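Local coordinates for regulatory protein YycH-like domain-containing protein (PDB 5COZ) that is of unknown function but has a domain resembling the regulatory protein YycH and is probably made as a lipoprotein, consistent with a cell-surface role, at residues Lys186-Val191 and Val213-Pro218; Asn242-Ala247 and Asp257-Tyr262; Gln327-Thr332 and Gln339-Tyr344. One frame throughout, in Å; residues are numbered along the deposited sequence. Where two conformers were deposited one is given.

Contacts 1 and 2 lie in the interior, their centres about 10 Å apart, and share the same antiparallel sheet: strand 211-220 of contact 1 neighbours strand 244-249 of contact 2, and the backbones of the two contacts meet at F214 N and I246 O, 2.8 Å apart. Contact 3 belongs to the other, mixed sheet and lies at the surface, its centre about 25 Å from that of contact 1 and about 28 Å from that of contact 2. All three are antiparallel strand pairs, yet their side chains differ. Aromatic rings and a buried carboxylate dominate contact 1, aliphatic groups and prolines contact 2, and glutamines with a selenomethionine contact 3.

Contact 1: residues Lys186-Val191 and Val213-Pro218; sequences KNELYV and VFFMFP
L189 and F214, a non-hydrogen-bonded pair of the antiparallel strands 188-191 and 213-216, meet in a CH-pi contact: L189 CD1 stands 3.6 Å from the centroid of the F214 ring, above its centre. N187 OD1 approaches the edge of the same ring, 3.5 Å from F214 CD2, with the amide plane turned 85° from the ring. On the opposite side of the sheet, Y190 sends its edge toward the face of F215, the planes 55° apart, and Y190 CE2 lies 3.8 Å from F215 CG.

The polar contacts centre on E188. Its CG is anti to the carbonyl carbon (chi1 -66°) and the chain runs extended beyond, carrying the carboxylate to Y190 OH. Y190 OH is hydrogen-bonded at 2.6 Å to E188 OE1, which it meets from above the carboxylate plane; E188 OE2 forms a salt bridge with R227, so this buried carboxylate is held through both oxygens. E188 CD also lies 3.6 Å from F217 CZ, at the ring edge.

Four backbone hydrogen bonds join the strands, E188 pairing with F215 and Y190 with V213 in both directions. Past E188 and F215, toward K186, a water links the strands, donating to K186 O at 2.7 Å and accepting from F217 N.

Helix 165-178 covers the L189 and F214 side, where N187 ND2 bonds to E169. Strand 244-249 flanks strand 211-220 on its other edge, placing the latter between two antiparallel neighbours.

Contact 2: residues Asn242-Ala247 and Asp257-Tyr262; sequences NHLVIA and DIPPLY
L244 CG is anti to the backbone N (chi1 168°) and I258 CG1 anti to the carbonyl carbon (chi1 -53°), and with these different torsions the two side chains lie side by side, pointing the same way. L244 CD1 comes 3.9 Å from I258 CG1, and it also lies 3.5 Å from the backbone oxygen D257 O. On the neighbouring part of the contact, the amide of N242 meets the P259 ring, with N242 OD1 3.8 Å from P259 CG.

The backbones pair at V245 and D257, an antiparallel hydrogen-bonded pair in which each residue both donates and accepts. The bond from V245 N to D257 O is 3.0 Å long, and V245 CB and D257 CB are neighbours on the same face.

After this pair the second segment changes character. P259 has no N-H to offer, and its ring instead rests against the backbone of the other segment, with P259 CG 3.4 Å from H243 O and P259 CD beside L244 CA. Farther along, a water links the segments, donating to both N242 OD1 and P260 O, at 2.7 Å from each. The amide of N242 is therefore gripped at both ends, since ND2 bonds to P218 O and Y225 O.

The contact lies at the open end of the hairpin formed by strands 244-249 and 252-258. Strand 211-220 runs beside the first of these, with M216 backbone-bonded to L244, while strand 125-128 borders the second and touches D257 and I258.

Contact 3: residues Gln327-Thr332 and Gln339-Tyr344; sequences QNQLVT and QKMALY
Q329 and M341 cross at about a right angle, the glutamine amide lying against the bend of the selenomethionine. Q329 OE1 approaches M341 CG to 3.4 Å, and the M341 chain turns at chi2 (-60°), which leads SE away from an extended course. At its other amide atom Q329 meets L343 tip to tip, with Q329 NE2 3.7 Å from L343 CD1.

Q329 NE2 also donates to Q327 OE1, two residues back on the same strand, at 2.9 Å and with the acceptor in the plane of the Q329 amide. Q327 is held at its other amide atom too, since Q327 NE2 bonds to G294 O. L343 CD1 lies 3.9 Å from Q327 CB. An alanine at Q329 would probably leave Q327 OE1 without this donor and open a gap beside M341 CG and L343 CD1.

Toward the turn, V331 and Q339 cross obliquely, V331 CG2 resting 3.6 Å from Q339 CG. N328, on the other face of the sheet, bonds through OD1 to T338 OG1 and is the centre of an inverse gamma turn.

Along the backbone, Q327 pairs with M341 and Q329 with Q339, each through two hydrogen bonds; the bond from M341 N to Q327 O measures 2.8 Å. With N328 and K340 as the non-hydrogen-bonded pair between them, the two kinds of pair alternate as in an antiparallel beta hairpin, here formed by strands 314-330 and 338-348 of the mixed sheet.

Contact 1: residues Lys186-Val191 and Val213-Pro218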
loop_
_atom_site.group_PDB
_atom_site.type_symbol
_atom_site.label_atom_id
_atom_site.label_comp_id
_atom_site.label_asym_id
_atom_site.label_seq_id
_atom_site.Cartn_x
_atom_site.Cartn_y
_atom_site.Cartn_z
ATOM N N LYS A 186 8.727 -3.189 -8.000
ATOM C CA LYS A 186 7.428 -3.825 -8.132
ATOM C C LYS A 186 6.311 -2.868 -7.715
ATOM O O LYS A 186 6.340 -2.270 -6.642
ATOM C CB LYS A 186 7.346 -5.116 -7.302
ATOM C CG LYS A 186 5.954 -5.773 -7.355
ATOM C CD LYS A 186 5.887 -7.059 -6.577
ATOM C CE LYS A 186 4.468 -7.604 -6.585
ATOM N NZ LYS A 186 4.447 -9.032 -6.086
ATOM N N ASN A 187 5.323 -2.734 -8.592
ATOM C CA ASN A 187 4.110 -1.996 -8.283
ATOM C C ASN A 187 2.934 -2.947 -8.545
ATOM O O ASN A 187 3.121 -4.061 -9.071
ATOM C CB ASN A 187 4.017 -0.689 -9.084
ATOM C CG ASN A 187 4.293 -0.864 -10.528
ATOM O OD1 ASN A 187 3.527 -1.518 -11.220
ATOM N ND2 ASN A 187 5.438 -0.347 -10.994
ATOM N N GLU A 188 1.766 -2.566 -8.079
ATOM C CA GLU A 188 0.544 -3.328 -8.283
ATOM C C GLU A 188 -0.357 -2.524 -9.198
ATOM O O GLU A 188 -0.468 -1.307 -9.046
ATOM C CB GLU A 188 -0.172 -3.602 -6.948
ATOM C CG GLU A 188 0.630 -4.526 -6.046
ATOM C CD GLU A 188 0.074 -4.652 -4.642
ATOM O OE1 GLU A 188 -0.851 -3.888 -4.273
ATOM O OE2 GLU A 188 0.604 -5.508 -3.893
ATOM N N LEU A 189 -1.001 -3.199 -10.130
ATOM C CA LEU A 189 -1.878 -2.540 -11.074
ATOM C C LEU A 189 -3.314 -3.038 -10.917
ATOM O O LEU A 189 -3.583 -4.244 -11.020
ATOM C CB LEU A 189 -1.357 -2.788 -12.501
ATOM C CG LEU A 189 -2.257 -2.236 -13.634
ATOM C CD1 LEU A 189 -2.512 -0.730 -13.488
ATOM C CD2 LEU A 189 -1.641 -2.494 -14.989
ATOM N N TYR A 190 -4.246 -2.079 -10.806
ATOM C CA TYR A 190 -5.680 -2.342 -10.700
ATOM C C TYR A 190 -6.364 -1.761 -11.915
ATOM O O TYR A 190 -6.048 -0.643 -12.346
ATOM C CB TYR A 190 -6.214 -1.729 -9.377
ATOM C CG TYR A 190 -5.488 -2.323 -8.185
ATOM C CD1 TYR A 190 -5.864 -3.556 -7.666
ATOM C CD2 TYR A 190 -4.342 -1.722 -7.673
ATOM C CE1 TYR A 190 -5.126 -4.179 -6.664
ATOM C CE2 TYR A 190 -3.612 -2.318 -6.640
ATOM C CZ TYR A 190 -3.998 -3.559 -6.162
ATOM O OH TYR A 190 -3.312 -4.188 -5.159
ATOM N N VAL A 191 -7.241 -2.547 -12.540
ATOM C CA VAL A 191 -7.950 -2.149 -13.758
ATOM C C VAL A 191 -9.380 -1.763 -13.409
ATOM O O VAL A 191 -10.213 -2.620 -13.057
ATOM C CB VAL A 191 -7.900 -3.270 -14.816
ATOM C CG1 VAL A 191 -8.628 -2.818 -16.092
ATOM C CG2 VAL A 191 -6.445 -3.663 -15.146
ATOM N N VAL A 213 -5.111 2.057 -12.113
ATOM C CA VAL A 213 -4.646 2.555 -10.817
ATOM C C VAL A 213 -3.399 1.791 -10.437
ATOM O O VAL A 213 -3.458 0.570 -10.254
ATOM C CB VAL A 213 -5.712 2.441 -9.705
ATOM C CG1 VAL A 213 -5.132 2.840 -8.333
ATOM C CG2 VAL A 213 -6.934 3.299 -10.025
ATOM N N PHE A 214 -2.279 2.500 -10.297
ATOM C CA PHE A 214 -1.075 1.872 -9.781
ATOM C C PHE A 214 -0.904 2.160 -8.332
ATOM O O PHE A 214 -1.130 3.288 -7.892
ATOM C CB PHE A 214 0.176 2.413 -10.490
ATOM C CG PHE A 214 0.269 1.898 -11.896
ATOM C CD1 PHE A 214 -0.335 2.582 -12.951
ATOM C CD2 PHE A 214 1.023 0.772 -12.183
ATOM C CE1 PHE A 214 -0.234 2.099 -14.265
ATOM C CE2 PHE A 214 1.102 0.273 -13.491
ATOM C CZ PHE A 214 0.478 0.947 -14.520
ATOM N N PHE A 215 -0.448 1.146 -7.591
ATOM C CA PHE A 215 0.066 1.314 -6.248
ATOM C C PHE A 215 1.547 1.157 -6.335
ATOM O O PHE A 215 2.025 0.106 -6.731
ATOM C CB PHE A 215 -0.478 0.294 -5.215
ATOM C CG PHE A 215 -1.866 0.477 -4.670
ATOM C CD1 PHE A 215 -2.769 1.360 -5.269
ATOM C CD2 PHE A 215 -2.277 -0.228 -3.548
ATOM C CE1 PHE A 215 -4.089 1.476 -4.780
ATOM C CE2 PHE A 215 -3.574 -0.077 -3.036
ATOM C CZ PHE A 215 -4.463 0.773 -3.648
HETATM N N MSE A 216 2.263 2.217 -5.972
HETATM C CA MSE A 216 3.723 2.162 -5.862
HETATM C C MSE A 216 4.068 2.274 -4.404
HETATM O O MSE A 216 3.274 2.767 -3.611
HETATM C CB MSE A 216 4.393 3.241 -6.683
HETATM C CG MSE A 216 3.775 3.297 -8.055
HETATM SE SE MSE A 216 4.503 4.686 -9.105
HETATM C CE MSE A 216 5.698 3.758 -9.789
ATOM N N PHE A 217 5.237 1.744 -4.023
ATOM C CA PHE A 217 5.557 1.648 -2.624
ATOM C C PHE A 217 6.833 2.384 -2.244
ATOM O O PHE A 217 7.929 1.892 -2.471
ATOM C CB PHE A 217 5.654 0.150 -2.250
ATOM C CG PHE A 217 4.411 -0.614 -2.654
ATOM C CD1 PHE A 217 3.205 -0.410 -1.990
ATOM C CD2 PHE A 217 4.416 -1.437 -3.779
ATOM C CE1 PHE A 217 2.039 -1.050 -2.414
ATOM C CE2 PHE A 217 3.249 -2.088 -4.203
ATOM C CZ PHE A 217 2.069 -1.909 -3.505
ATOM N N PRO A 218 6.684 3.583 -1.652
ATOM C CA PRO A 218 7.861 4.351 -1.180
ATOM C C PRO A 218 8.747 3.466 -0.311
ATOM O O PRO A 218 8.248 2.725 0.553
ATOM C CB PRO A 218 7.236 5.480 -0.371
ATOM C CG PRO A 218 5.924 5.730 -1.120
ATOM C CD PRO A 218 5.425 4.328 -1.414
HETATM O O HOH W 1 6.526 0.385 -6.118
#

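Contact 2: residues Asn242-Ala247 and Asp257-Tyr262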
loop_
_atom_site.group_PDB
_atom_site.type_symbol
_atom_site.label_atom_id
_atom_site.label_comp_id
_atom_site.label_asym_id
_atom_site.label_seq_id
_atom_site.Cartn_x
_atom_site.Cartn_y
_atom_site.Cartn_z
ATOM N N ASN A 242 1.236 2.232 3.320
ATOM C CA ASN A 242 2.193 2.927 2.477
ATOM C C ASN A 242 1.969 2.607 1.001
ATOM O O ASN A 242 2.565 1.651 0.484
ATOM C CB ASN A 242 3.609 2.540 2.871
ATOM C CG ASN A 242 4.640 3.144 1.986
ATOM O OD1 ASN A 242 4.628 4.352 1.739
ATOM N ND2 ASN A 242 5.564 2.320 1.509
ATOM N N HIS A 243 1.145 3.394 0.330
ATOM C CA HIS A 243 1.012 3.264 -1.113
ATOM C C HIS A 243 0.863 4.641 -1.714
ATOM O O HIS A 243 0.082 5.471 -1.239
ATOM C CB HIS A 243 -0.136 2.301 -1.599
ATOM C CG HIS A 243 -1.441 2.429 -0.869
ATOM N ND1 HIS A 243 -2.047 1.322 -0.289
ATOM C CD2 HIS A 243 -2.246 3.500 -0.682
ATOM C CE1 HIS A 243 -3.183 1.754 0.228
ATOM N NE2 HIS A 243 -3.360 3.048 0.008
ATOM N N LEU A 244 1.667 4.866 -2.742
ATOM C CA LEU A 244 1.585 6.050 -3.605
ATOM C C LEU A 244 0.611 5.622 -4.726
ATOM O O LEU A 244 0.891 4.654 -5.471
ATOM C CB LEU A 244 2.992 6.387 -4.148
ATOM C CG LEU A 244 3.055 7.413 -5.300
ATOM C CD1 LEU A 244 2.578 8.789 -4.872
ATOM C CD2 LEU A 244 4.527 7.512 -5.880
ATOM N N VAL A 245 -0.583 6.272 -4.780
ATOM C CA VAL A 245 -1.627 5.885 -5.722
ATOM C C VAL A 245 -1.577 6.798 -6.942
ATOM O O VAL A 245 -1.654 8.011 -6.787
ATOM C CB VAL A 245 -3.012 5.906 -5.054
ATOM C CG1 VAL A 245 -4.073 5.374 -6.033
ATOM C CG2 VAL A 245 -3.022 5.063 -3.772
ATOM N N ILE A 246 -1.369 6.221 -8.127
ATOM C CA ILE A 246 -1.334 7.003 -9.366
ATOM C C ILE A 246 -2.318 6.386 -10.315
ATOM O O ILE A 246 -2.150 5.233 -10.728
ATOM C CB ILE A 246 0.084 7.031 -9.976
ATOM C CG1 ILE A 246 1.166 7.385 -8.895
ATOM C CG2 ILE A 246 0.104 8.015 -11.181
ATOM C CD1 ILE A 246 2.649 7.611 -9.474
ATOM N N ALA A 247 -3.361 7.137 -10.652
ATOM C CA ALA A 247 -4.366 6.629 -11.594
ATOM C C ALA A 247 -4.326 7.411 -12.874
ATOM O O ALA A 247 -3.977 8.601 -12.853
ATOM C CB ALA A 247 -5.752 6.715 -10.992
ATOM N N ASP A 257 -2.229 10.290 -5.098
ATOM C CA ASP A 257 -2.322 10.389 -3.645
ATOM C C ASP A 257 -0.997 9.964 -3.031
ATOM O O ASP A 257 -0.547 8.818 -3.209
ATOM C CB ASP A 257 -3.481 9.514 -3.127
ATOM C CG ASP A 257 -4.020 9.886 -1.753
ATOM O OD1 ASP A 257 -3.599 10.930 -1.206
ATOM O OD2 ASP A 257 -4.947 9.199 -1.276
ATOM N N ILE A 258 -0.355 10.910 -2.336
ATOM C CA ILE A 258 0.942 10.680 -1.725
ATOM C C ILE A 258 0.744 10.396 -0.258
ATOM O O ILE A 258 0.133 11.199 0.437
ATOM C CB ILE A 258 1.873 11.895 -1.915
ATOM C CG1 ILE A 258 1.976 12.323 -3.419
ATOM C CG2 ILE A 258 3.292 11.620 -1.320
ATOM C CD1 ILE A 258 2.873 13.567 -3.614
ATOM N N PRO A 259 1.234 9.239 0.205
ATOM C CA PRO A 259 1.115 8.894 1.624
ATOM C C PRO A 259 2.181 9.598 2.458
ATOM O O PRO A 259 3.091 10.234 1.888
ATOM C CB PRO A 259 1.369 7.379 1.598
ATOM C CG PRO A 259 2.427 7.207 0.535
ATOM C CD PRO A 259 2.037 8.237 -0.535
ATOM N N PRO A 260 2.186 9.422 3.784
ATOM C CA PRO A 260 3.285 9.991 4.587
ATOM C C PRO A 260 4.630 9.474 4.145
ATOM O O PRO A 260 4.799 8.274 3.846
ATOM C CB PRO A 260 2.971 9.511 6.012
ATOM C CG PRO A 260 1.464 9.278 5.993
ATOM C CD PRO A 260 1.225 8.689 4.635
ATOM N N LEU A 261 5.624 10.399 4.095
ATOM C CA LEU A 261 6.977 10.073 3.680
ATOM C C LEU A 261 7.922 10.406 4.791
ATOM O O LEU A 261 7.570 11.147 5.715
ATOM C CB LEU A 261 7.407 10.765 2.379
ATOM C CG LEU A 261 6.563 10.458 1.131
ATOM C CD1 LEU A 261 7.068 11.288 -0.062
ATOM C CD2 LEU A 261 6.581 8.939 0.797
ATOM N N TYR A 262 9.110 9.782 4.741
ATOM C CA TYR A 262 10.081 9.841 5.823
ATOM C C TYR A 262 11.469 10.044 5.294
ATOM O O TYR A 262 11.783 9.606 4.182
ATOM C CB TYR A 262 10.021 8.536 6.643
ATOM C CG TYR A 262 8.631 8.272 7.179
ATOM C CD1 TYR A 262 8.197 8.858 8.364
ATOM C CD2 TYR A 262 7.710 7.509 6.453
ATOM C CE1 TYR A 262 6.889 8.690 8.822
ATOM C CE2 TYR A 262 6.387 7.383 6.875
ATOM C CZ TYR A 262 5.990 7.945 8.079
ATOM O OH TYR A 262 4.705 7.791 8.570
HETATM O O HOH W 2 3.572 5.913 3.714
#

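Contact 3: residues Gln327-Thr332 and Gln339-Tyr344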
loop_
_atom_site.group_PDB
_atom_site.type_symbol
_atom_site.label_atom_id
_atom_site.label_comp_id
_atom_site.label_asym_id
_atom_site.label_seq_id
_atom_site.Cartn_x
_atom_site.Cartn_y
_atom_site.Cartn_z
ATOM N N GLN A 327 -9.659 -15.011 6.434
ATOM C CA GLN A 327 -10.378 -15.991 7.228
ATOM C C GLN A 327 -11.848 -15.889 6.882
ATOM O O GLN A 327 -12.416 -14.802 6.869
ATOM C CB GLN A 327 -10.148 -15.841 8.733
ATOM C CG GLN A 327 -10.833 -16.959 9.524
ATOM C CD GLN A 327 -10.405 -16.982 10.973
ATOM O OE1 GLN A 327 -10.296 -15.938 11.622
ATOM N NE2 GLN A 327 -10.124 -18.172 11.478
ATOM N N ASN A 328 -12.460 -17.044 6.667
ATOM C CA ASN A 328 -13.863 -17.148 6.267
ATOM C C ASN A 328 -14.712 -17.224 7.532
ATOM O O ASN A 328 -14.981 -18.309 8.058
ATOM C CB ASN A 328 -14.000 -18.386 5.382
ATOM C CG ASN A 328 -15.228 -18.393 4.545
ATOM O OD1 ASN A 328 -15.953 -17.383 4.448
ATOM N ND2 ASN A 328 -15.505 -19.548 3.917
ATOM N N GLN A 329 -15.057 -16.046 8.062
ATOM C CA GLN A 329 -15.696 -15.952 9.369
ATOM C C GLN A 329 -17.212 -15.983 9.320
ATOM O O GLN A 329 -17.820 -15.461 8.395
ATOM C CB GLN A 329 -15.237 -14.672 10.063
ATOM C CG GLN A 329 -13.746 -14.702 10.385
ATOM C CD GLN A 329 -13.275 -13.499 11.176
ATOM O OE1 GLN A 329 -14.010 -12.507 11.366
ATOM N NE2 GLN A 329 -12.024 -13.577 11.639
ATOM N N LEU A 330 -17.823 -16.576 10.348
ATOM C CA LEU A 330 -19.267 -16.625 10.456
ATOM C C LEU A 330 -19.806 -15.205 10.777
ATOM O O LEU A 330 -19.284 -14.545 11.676
ATOM C CB LEU A 330 -19.631 -17.630 11.551
ATOM C CG LEU A 330 -21.101 -17.929 11.743
ATOM C CD1 LEU A 330 -21.684 -18.607 10.506
ATOM C CD2 LEU A 330 -21.287 -18.789 12.970
ATOM N N VAL A 331 -20.808 -14.734 10.022
ATOM C CA VAL A 331 -21.427 -13.412 10.228
ATOM C C VAL A 331 -22.251 -13.469 11.525
ATOM O O VAL A 331 -22.936 -14.468 11.763
ATOM C CB VAL A 331 -22.272 -13.006 8.990
ATOM C CG1 VAL A 331 -23.149 -11.779 9.269
ATOM C CG2 VAL A 331 -21.360 -12.745 7.802
ATOM N N THR A 332 -22.137 -12.429 12.391
ATOM C CA THR A 332 -22.865 -12.399 13.674
ATOM C C THR A 332 -24.379 -12.533 13.441
ATOM O O THR A 332 -24.934 -11.874 12.557
ATOM C CB THR A 332 -22.547 -11.129 14.471
ATOM O OG1 THR A 332 -21.156 -10.829 14.384
ATOM C CG2 THR A 332 -22.978 -11.237 15.933
ATOM N N GLN A 339 -18.243 -14.525 5.720
ATOM C CA GLN A 339 -17.598 -13.419 5.010
ATOM C C GLN A 339 -16.107 -13.620 5.037
ATOM O O GLN A 339 -15.552 -13.964 6.082
ATOM C CB GLN A 339 -17.938 -12.071 5.658
ATOM C CG GLN A 339 -19.228 -11.462 5.149
ATOM C CD GLN A 339 -19.393 -10.036 5.622
ATOM O OE1 GLN A 339 -18.947 -9.653 6.718
ATOM N NE2 GLN A 339 -20.055 -9.224 4.807
ATOM N N LYS A 340 -15.456 -13.371 3.905
ATOM C CA LYS A 340 -14.010 -13.513 3.772
ATOM C C LYS A 340 -13.338 -12.253 4.308
ATOM O O LYS A 340 -13.389 -11.191 3.669
ATOM C CB LYS A 340 -13.680 -13.758 2.294
ATOM C CG LYS A 340 -12.260 -14.138 1.963
ATOM C CD LYS A 340 -12.209 -14.273 0.456
ATOM C CE LYS A 340 -10.827 -14.375 -0.066
ATOM N NZ LYS A 340 -10.824 -14.396 -1.554
HETATM N N MSE A 341 -12.734 -12.368 5.480
HETATM C CA MSE A 341 -12.101 -11.237 6.148
HETATM C C MSE A 341 -10.631 -11.152 5.851
HETATM O O MSE A 341 -9.923 -12.142 5.998
HETATM C CB MSE A 341 -12.277 -11.367 7.672
HETATM C CG MSE A 341 -13.732 -11.455 8.132
HETATM SE SE MSE A 341 -14.807 -9.866 7.646
HETATM C CE MSE A 341 -14.158 -8.723 8.733
ATOM N N ALA A 342 -10.153 -9.959 5.496
ATOM C CA ALA A 342 -8.736 -9.702 5.212
ATOM C C ALA A 342 -8.029 -9.337 6.525
ATOM O O ALA A 342 -8.353 -8.316 7.141
ATOM C CB ALA A 342 -8.625 -8.571 4.203
ATOM N N LEU A 343 -7.073 -10.197 6.956
ATOM C CA LEU A 343 -6.402 -10.054 8.234
ATOM C C LEU A 343 -4.888 -10.098 8.028
ATOM O O LEU A 343 -4.410 -10.294 6.901
ATOM C CB LEU A 343 -6.868 -11.186 9.146
ATOM C CG LEU A 343 -8.383 -11.205 9.452
ATOM C CD1 LEU A 343 -8.780 -12.510 10.114
ATOM C CD2 LEU A 343 -8.784 -10.028 10.351
ATOM N N TYR A 344 -4.125 -9.871 9.109
ATOM C CA TYR A 344 -2.679 -9.905 8.957
ATOM C C TYR A 344 -2.031 -10.158 10.308
ATOM O O TYR A 344 -2.623 -9.902 11.367
ATOM C CB TYR A 344 -2.158 -8.584 8.319
ATOM C CG TYR A 344 -2.280 -7.405 9.254
ATOM C CD1 TYR A 344 -3.505 -6.779 9.468
ATOM C CD2 TYR A 344 -1.169 -6.897 9.908
ATOM C CE1 TYR A 344 -3.635 -5.738 10.394
ATOM C CE2 TYR A 344 -1.275 -5.826 10.791
ATOM C CZ TYR A 344 -2.507 -5.261 11.040
ATOM O OH TYR A 344 -2.564 -4.229 11.939
#